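Local coordinates for protein (4-hydroxybenzoyl COA thioesterase) (Pseudomonas sp. CBS3, PDB 1BVQ) that hydrolyses 4-hydroxybenzoyl-CoA to 4-hydroxybenzoate and CoA, the last step in converting 4-chlorobenzoate to 4-hydroxybenzoate, working as a homotetramer of hot-dog subunits, at residues 57-62 with 115-120; 64-69 with 111-116. One frame throughout, in Å; residues are numbered along the deposited sequence.

Contact 1 of 2, residues 57-62 with 115-120; sequences VGTPIV and EIRVFA
Arg-117 reaches across to the backbone of residues 57-62, where its NH1 donates to Thr-59 O at 2.7 Å. The acceptor lies close to the guanidinium plane, and Ile-61 CB lies over one face of that group, near its rim. Thr-59 also brings its methyl to residues 115-120: CG2 sits over the face of the Phe-119 ring in a CH-pi contact, 3.7 Å from the centroid. A chi1 of 58° puts Thr-59 OG1 between the backbone N and the carbonyl carbon, which leaves CG2 anti to the carbonyl carbon and over the ring. The Pro-60 ring rests on Ala-120 and Val-118, its CD 3.6 Å from Ala-120 CB and its CG against Val-118 CG2. Strands 56-68 and 107-123 of the hot-dog sheet pair antiparallel here, with a break at 59-60. Val-118 N bridges the break by donating to Pro-60 O at 3.2 Å, and Val-62 N to Ile-116 O at 2.8 Å resumes the regular pairing. Thr-59, Pro-60 and Ile-61 belong to the substrate-binding site, so the Arg-117 bond probably helps hold a carbonyl there in place. Behind it, Glu-115 OE1 accepts from Arg-117 NE and NH2, each at 3.1 Å, in a side-on salt bridge met from one face of the carboxylate. His-96 also bonds to OE1, while Asp-32 on helix 25-42 forms a salt bridge with Arg-117 NH2.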
ATOM      1  N   VAL A  57      -3.596 -12.877 -19.073  1.00 29.65           N
ATOM      2  CA  VAL A  57      -3.541 -12.527 -17.684  1.00 38.89           C
ATOM      3  C   VAL A  57      -3.507 -11.039 -17.414  1.00 69.32           C
ATOM      4  O   VAL A  57      -3.595 -10.625 -16.264  1.00 34.03           O
ATOM      5  CB  VAL A  57      -2.476 -13.341 -16.953  1.00 35.67           C
ATOM      6  CG1 VAL A  57      -2.594 -14.766 -17.509  1.00 47.28           C
ATOM      7  CG2 VAL A  57      -1.070 -12.762 -17.200  1.00 36.20           C
ATOM      8  N   GLY A  58      -3.379 -10.241 -18.463  1.00 48.42           N
ATOM      9  CA  GLY A  58      -3.334  -8.800 -18.271  1.00 35.10           C
ATOM     10  C   GLY A  58      -2.239  -8.151 -19.104  1.00 66.11           C
ATOM     11  O   GLY A  58      -1.851  -8.726 -20.121  1.00 21.90           O
ATOM     12  N   THR A  59      -1.751  -6.971 -18.656  1.00 46.90           N
ATOM     13  CA  THR A  59      -0.704  -6.216 -19.337  1.00 20.71           C
ATOM     14  C   THR A  59       0.428  -5.692 -18.461  1.00 57.03           C
ATOM     15  O   THR A  59       0.484  -4.499 -18.131  1.00 23.44           O
ATOM     16  CB  THR A  59      -1.197  -5.029 -20.131  1.00 27.08           C
ATOM     17  OG1 THR A  59      -1.883  -4.169 -19.256  1.00 37.88           O
ATOM     18  CG2 THR A  59      -2.119  -5.488 -21.231  1.00 27.67           C
ATOM     19  N   PRO A  60       1.338  -6.592 -18.104  1.00 23.50           N
ATOM     20  CA  PRO A  60       2.485  -6.255 -17.284  1.00 29.83           C
ATOM     21  C   PRO A  60       3.286  -5.108 -17.868  1.00 30.73           C
ATOM     22  O   PRO A  60       3.344  -4.852 -19.071  1.00 16.67           O
ATOM     23  CB  PRO A  60       3.455  -7.432 -17.361  1.00 17.20           C
ATOM     24  CG  PRO A  60       2.909  -8.370 -18.404  1.00 33.89           C
ATOM     25  CD  PRO A  60       1.460  -7.973 -18.639  1.00 29.91           C
ATOM     26  N   ILE A  61       3.944  -4.407 -16.985  1.00 31.92           N
ATOM     27  CA  ILE A  61       4.734  -3.301 -17.434  1.00 20.68           C
ATOM     28  C   ILE A  61       6.178  -3.722 -17.745  1.00 17.40           C
ATOM     29  O   ILE A  61       6.816  -4.515 -17.050  1.00 19.15           O
ATOM     30  CB  ILE A  61       4.406  -2.220 -16.398  1.00 26.17           C
ATOM     31  CG1 ILE A  61       4.772  -0.866 -16.845  1.00 20.55           C
ATOM     32  CG2 ILE A  61       4.975  -2.558 -15.044  1.00 24.47           C
ATOM     33  CD1 ILE A  61       6.236  -0.811 -17.315  1.00 33.54           C
ATOM     34  N   VAL A  62       6.710  -3.170 -18.830  1.00 21.86           N
ATOM     35  CA  VAL A  62       8.093  -3.472 -19.257  1.00 28.66           C
ATOM     36  C   VAL A  62       9.014  -2.258 -19.069  1.00 14.45           C
ATOM     37  O   VAL A  62      10.200  -2.348 -18.820  1.00 18.53           O
ATOM     38  CB  VAL A  62       8.256  -4.204 -20.634  1.00 30.11           C
ATOM     39  CG1 VAL A  62       7.128  -5.192 -20.937  1.00 31.63           C
ATOM     40  CG2 VAL A  62       8.304  -3.287 -21.811  1.00 34.49           C
ATOM     41  N   GLU A 115       4.030   4.568 -20.070  1.00 20.05           N
ATOM     42  CA  GLU A 115       4.196   3.205 -19.638  1.00 20.12           C
ATOM     43  C   GLU A 115       4.194   2.256 -20.818  1.00 29.91           C
ATOM     44  O   GLU A 115       3.252   2.219 -21.581  1.00 18.65           O
ATOM     45  CB  GLU A 115       2.995   2.763 -18.799  1.00 19.01           C
ATOM     46  CG  GLU A 115       2.859   3.503 -17.436  1.00 18.38           C
ATOM     47  CD  GLU A 115       1.789   2.830 -16.651  1.00 23.93           C
ATOM     48  OE1 GLU A 115       0.731   2.503 -17.116  1.00 19.67           O
ATOM     49  OE2 GLU A 115       2.123   2.623 -15.432  1.00 21.18           O
ATOM     50  N   ILE A 116       5.261   1.488 -20.953  1.00 27.03           N
ATOM     51  CA  ILE A 116       5.353   0.538 -22.016  1.00 12.91           C
ATOM     52  C   ILE A 116       4.897  -0.797 -21.429  1.00 10.08           C
ATOM     53  O   ILE A 116       5.525  -1.329 -20.516  1.00 16.12           O
ATOM     54  CB  ILE A 116       6.742   0.421 -22.662  1.00 26.98           C
ATOM     55  CG1 ILE A 116       7.107   1.704 -23.380  1.00 19.12           C
ATOM     56  CG2 ILE A 116       6.791  -0.690 -23.760  1.00 22.90           C
ATOM     57  CD1 ILE A 116       8.500   1.496 -24.051  1.00 24.27           C
ATOM     58  N   ARG A 117       3.780  -1.310 -21.943  1.00  8.72           N
ATOM     59  CA  ARG A 117       3.220  -2.570 -21.473  1.00 14.35           C
ATOM     60  C   ARG A 117       3.001  -3.588 -22.584  1.00 21.54           C
ATOM     61  O   ARG A 117       3.120  -3.280 -23.762  1.00 17.17           O
ATOM     62  CB  ARG A 117       1.879  -2.249 -20.968  1.00 13.90           C
ATOM     63  CG  ARG A 117       1.958  -1.498 -19.635  1.00 11.10           C
ATOM     64  CD  ARG A 117       0.555  -1.115 -19.298  1.00 13.69           C
ATOM     65  NE  ARG A 117       0.431  -0.409 -18.028  1.00 27.89           N
ATOM     66  CZ  ARG A 117       0.254  -0.975 -16.837  1.00 22.79           C
ATOM     67  NH1 ARG A 117       0.185  -2.294 -16.675  1.00 15.20           N
ATOM     68  NH2 ARG A 117       0.130  -0.181 -15.742  1.00 18.57           N
ATOM     69  N   VAL A 118       2.683  -4.812 -22.184  1.00 17.85           N
ATOM     70  CA  VAL A 118       2.432  -5.903 -23.116  1.00 25.39           C
ATOM     71  C   VAL A 118       1.317  -6.811 -22.636  1.00 32.28           C
ATOM     72  O   VAL A 118       1.041  -6.941 -21.432  1.00 28.01           O
ATOM     73  CB  VAL A 118       3.604  -6.877 -23.275  1.00 28.88           C
ATOM     74  CG1 VAL A 118       4.800  -6.327 -24.020  1.00 32.43           C
ATOM     75  CG2 VAL A 118       4.009  -7.627 -22.011  1.00 19.85           C
ATOM     76  N   PHE A 119       0.676  -7.432 -23.613  1.00 29.81           N
ATOM     77  CA  PHE A 119      -0.391  -8.354 -23.342  1.00 32.95           C
ATOM     78  C   PHE A 119       0.368  -9.583 -22.956  1.00 32.22           C
ATOM     79  O   PHE A 119       1.377  -9.888 -23.585  1.00 29.75           O
ATOM     80  CB  PHE A 119      -1.242  -8.633 -24.578  1.00 33.10           C
ATOM     81  CG  PHE A 119      -2.236  -7.540 -24.622  1.00 22.20           C
ATOM     82  CD1 PHE A 119      -3.356  -7.600 -23.800  1.00 46.22           C
ATOM     83  CD2 PHE A 119      -2.042  -6.421 -25.429  1.00 30.21           C
ATOM     84  CE1 PHE A 119      -4.282  -6.559 -23.820  1.00 43.53           C
ATOM     85  CE2 PHE A 119      -2.960  -5.372 -25.473  1.00 25.07           C
ATOM     86  CZ  PHE A 119      -4.086  -5.457 -24.657  1.00 54.97           C
ATOM     87  N   ALA A 120      -0.066 -10.292 -21.941  1.00 27.29           N
ATOM     88  CA  ALA A 120       0.703 -11.475 -21.574  1.00 35.25           C
ATOM     89  C   ALA A 120      -0.110 -12.673 -21.136  1.00 45.53           C
ATOM     90  O   ALA A 120      -1.282 -12.585 -20.788  1.00 32.03           O
ATOM     91  CB  ALA A 120       1.616 -11.152 -20.407  1.00 18.35           C
TER

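Contact 2 of 2, residues 64-69 with 111-116; sequences CNASFV and MRADEI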
ATOM      1  N   CYS A  64       8.941   2.318 -18.257  1.00 20.01           N
ATOM      2  CA  CYS A  64       8.124   3.458 -18.012  1.00 22.92           C
ATOM      3  C   CYS A  64       8.963   4.701 -17.747  1.00 26.40           C
ATOM      4  O   CYS A  64      10.065   4.644 -17.254  1.00 13.01           O
ATOM      5  CB  CYS A  64       7.182   3.091 -16.922  1.00 26.18           C
ATOM      6  SG  CYS A  64       8.181   2.768 -15.471  1.00 45.60           S
ATOM      7  N   ASN A  65       8.440   5.832 -18.099  1.00 17.80           N
ATOM      8  CA  ASN A  65       9.170   7.045 -17.872  1.00 19.99           C
ATOM      9  C   ASN A  65       8.133   8.003 -17.334  1.00 16.59           C
ATOM     10  O   ASN A  65       7.077   8.113 -17.954  1.00 27.78           O
ATOM     11  CB  ASN A  65       9.743   7.498 -19.222  1.00 28.10           C
ATOM     12  CG  ASN A  65       9.832   8.995 -19.395  1.00  0.00           C
ATOM     13  OD1 ASN A  65       8.814   9.645 -19.706  1.00  0.00           O
ATOM     14  ND2 ASN A  65      11.043   9.526 -19.194  1.00  0.00           N
ATOM     15  N   ALA A  66       8.456   8.668 -16.197  1.00 24.69           N
ATOM     16  CA  ALA A  66       7.586   9.626 -15.529  1.00 17.90           C
ATOM     17  C   ALA A  66       8.340  10.882 -15.121  1.00 22.31           C
ATOM     18  O   ALA A  66       9.522  10.841 -14.825  1.00 20.26           O
ATOM     19  CB  ALA A  66       7.084   9.054 -14.220  1.00 15.29           C
ATOM     20  N   SER A  67       7.705  11.973 -15.122  1.00 18.72           N
ATOM     21  CA  SER A  67       8.187  13.289 -14.700  1.00 17.78           C
ATOM     22  C   SER A  67       7.128  13.877 -13.789  1.00 24.64           C
ATOM     23  O   SER A  67       5.944  13.880 -14.131  1.00 25.89           O
ATOM     24  CB  SER A  67       8.394  14.183 -15.958  1.00 19.13           C
ATOM     25  OG  SER A  67       9.627  14.897 -15.890  1.00 73.72           O
ATOM     26  N   PHE A  68       7.554  14.351 -12.633  1.00 24.84           N
ATOM     27  CA  PHE A  68       6.622  14.976 -11.676  1.00 20.99           C
ATOM     28  C   PHE A  68       6.946  16.440 -11.681  1.00 21.79           C
ATOM     29  O   PHE A  68       8.098  16.862 -11.468  1.00 23.71           O
ATOM     30  CB  PHE A  68       6.768  14.369 -10.261  1.00 23.96           C
ATOM     31  CG  PHE A  68       6.735  12.827 -10.236  1.00 32.59           C
ATOM     32  CD1 PHE A  68       7.871  12.099 -10.607  1.00 15.83           C
ATOM     33  CD2 PHE A  68       5.574  12.136  -9.840  1.00 32.56           C
ATOM     34  CE1 PHE A  68       7.861  10.698 -10.583  1.00 26.57           C
ATOM     35  CE2 PHE A  68       5.567  10.729  -9.818  1.00 16.82           C
ATOM     36  CZ  PHE A  68       6.712  10.014 -10.189  1.00 24.50           C
ATOM     37  N   VAL A  69       5.967  17.244 -11.931  1.00 27.90           N
ATOM     38  CA  VAL A  69       6.280  18.596 -11.985  1.00 49.25           C
ATOM     39  C   VAL A  69       5.795  19.371 -10.828  1.00 33.61           C
ATOM     40  O   VAL A  69       6.423  20.339 -10.498  1.00 99.88           O
ATOM     41  CB  VAL A  69       5.744  19.311 -13.213  1.00 37.38           C
ATOM     42  CG1 VAL A  69       6.785  19.323 -14.338  1.00 79.31           C
ATOM     43  CG2 VAL A  69       4.479  18.687 -13.770  1.00 39.59           C
ATOM     44  N   MET A 111       1.678  15.325 -13.090  1.00 26.81           N
ATOM     45  CA  MET A 111       2.632  14.364 -13.572  1.00 28.08           C
ATOM     46  C   MET A 111       2.282  13.853 -14.951  1.00 13.19           C
ATOM     47  O   MET A 111       1.134  13.928 -15.406  1.00 21.83           O
ATOM     48  CB  MET A 111       2.651  13.200 -12.564  1.00 17.36           C
ATOM     49  CG  MET A 111       3.307  11.972 -13.082  1.00 39.21           C
ATOM     50  SD  MET A 111       2.439  10.592 -12.352  1.00 30.66           S
ATOM     51  CE  MET A 111       3.928   9.630 -12.091  1.00 23.57           C
ATOM     52  N   ARG A 112       3.319  13.346 -15.599  1.00 23.91           N
ATOM     53  CA  ARG A 112       3.195  12.791 -16.925  1.00 20.22           C
ATOM     54  C   ARG A 112       3.968  11.511 -16.900  1.00 30.53           C
ATOM     55  O   ARG A 112       5.021  11.456 -16.268  1.00 18.23           O
ATOM     56  CB  ARG A 112       3.772  13.742 -17.967  1.00 25.31           C
ATOM     57  CG  ARG A 112       2.830  14.879 -18.344  1.00 50.58           C
ATOM     58  CD  ARG A 112       2.181  14.691 -19.700  1.00 23.15           C
ATOM     59  NE  ARG A 112       1.715  15.979 -20.220  1.00  0.00           N
ATOM     60  CZ  ARG A 112       1.859  16.396 -21.486  1.00  0.00           C
ATOM     61  NH1 ARG A 112       2.454  15.627 -22.423  1.00 58.96           N
ATOM     62  NH2 ARG A 112       1.374  17.624 -21.797  1.00  0.00           N
ATOM     63  N   ALA A 113       3.458  10.478 -17.564  1.00 16.44           N
ATOM     64  CA  ALA A 113       4.176   9.216 -17.562  1.00 13.07           C
ATOM     65  C   ALA A 113       3.840   8.385 -18.780  1.00 16.98           C
ATOM     66  O   ALA A 113       2.715   8.363 -19.265  1.00 15.81           O
ATOM     67  CB  ALA A 113       3.769   8.370 -16.354  1.00 14.30           C
ATOM     68  N   ASP A 114       4.845   7.706 -19.265  1.00 17.29           N
ATOM     69  CA  ASP A 114       4.686   6.853 -20.404  1.00 25.26           C
ATOM     70  C   ASP A 114       4.997   5.455 -19.896  1.00 15.83           C
ATOM     71  O   ASP A 114       6.081   5.203 -19.350  1.00 22.81           O
ATOM     72  CB  ASP A 114       5.668   7.213 -21.533  1.00 20.75           C
ATOM     73  CG  ASP A 114       5.322   8.300 -22.480  1.00 16.60           C
ATOM     74  OD1 ASP A 114       4.113   8.671 -22.476  1.00 15.81           O
ATOM     75  OD2 ASP A 114       6.144   8.755 -23.198  1.00 39.78           O
ATOM     76  N   GLU A 115       4.030   4.568 -20.070  1.00 20.05           N
ATOM     77  CA  GLU A 115       4.196   3.205 -19.638  1.00 20.12           C
ATOM     78  C   GLU A 115       4.194   2.256 -20.818  1.00 29.91           C
ATOM     79  O   GLU A 115       3.252   2.219 -21.581  1.00 18.65           O
ATOM     80  CB  GLU A 115       2.995   2.763 -18.799  1.00 19.01           C
ATOM     81  CG  GLU A 115       2.859   3.503 -17.436  1.00 18.38           C
ATOM     82  CD  GLU A 115       1.789   2.830 -16.651  1.00 23.93           C
ATOM     83  OE1 GLU A 115       0.731   2.503 -17.116  1.00 19.67           O
ATOM     84  OE2 GLU A 115       2.123   2.623 -15.432  1.00 21.18           O
ATOM     85  N   ILE A 116       5.261   1.488 -20.953  1.00 27.03           N
ATOM     86  CA  ILE A 116       5.353   0.538 -22.016  1.00 12.91           C
ATOM     87  C   ILE A 116       4.897  -0.797 -21.429  1.00 10.08           C
ATOM     88  O   ILE A 116       5.525  -1.329 -20.516  1.00 16.12           O
ATOM     89  CB  ILE A 116       6.742   0.421 -22.662  1.00 26.98           C
ATOM     90  CG1 ILE A 116       7.107   1.704 -23.380  1.00 19.12           C
ATOM     91  CG2 ILE A 116       6.791  -0.690 -23.760  1.00 22.90           C
ATOM     92  CD1 ILE A 116       8.500   1.496 -24.051  1.00 24.27           C
TER
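Met-111 and Phe-68 lie side by side at one end of a regular antiparallel ladder in the hot-dog sheet, where strands 64-68 and 111-116 run almost exactly opposed, their directions 178° apart. Met-111 has more surface buried by this contact than any other residue. Its CG is anti to the backbone N (chi1 165°), and the chain then bends at chi2 and chi3, bringing the sulfur beside the Phe-68 ring. Met-111 SD lies 4.9 Å from the Phe-68 ring centroid and 46° off the normal, an oblique Met-aromatic contact. Next along this face, Ala-66 CB meets Ala-113 CB at 4.0 Å. Replacing Phe-68 with an alanine would probably leave the Met-111 thioether without its aromatic neighbour and with more room to turn. Tyr-27 and Leu-31 of helix 25-42 pack on Met-111, so this side chain projects from the sheet onto that helix, while Phe-68 also packs on Ile-61 of the second subunit.

Next in buried surface, with Cys-64, come Asp-114 and Asn-65 on the other face. The side chains of these last two barely approach each other, and the pairing rests on the backbone: Asn-65 N donates to Asp-114 O at 2.7 Å, and Asp-114 N returns a bond to Asn-65 O. The Asp-114 carboxylate is instead engaged by Arg-95 in a salt bridge. Along the outer edge of strand 64-68, Cys-64, Ala-66 and Ser-67 pair with a strand of the second subunit, continuing the sheet across the interface. Two bonds complete the ladder within the chain, from Ser-67 N to Arg-112 O at 3.0 Å and from Arg-112 N to Ser-67 O at 3.1 Å.

Overall arrangement
From the N terminus the chain runs through strand 4-10, helix 25-42 and helix 47-53, then enters strand 56-68, first through residues 57-62 and then through 64-69. It continues through strands 77-87 and 92-101 before returning along strand 107-123. Because that return is antiparallel, contact 2 closes the shorter loop, from 69 to 111, and contact 1 closes the longer loop around it, from 62 to 115. The loops nest without crossing, while the contacts share Glu-115 and Ile-116 at their returning ends; their centres are 16 Å apart along the same strand pair. Contact 1 joins the irregular, substrate-binding end of this pair; contact 2 joins its regular portion, and both reach the second subunit.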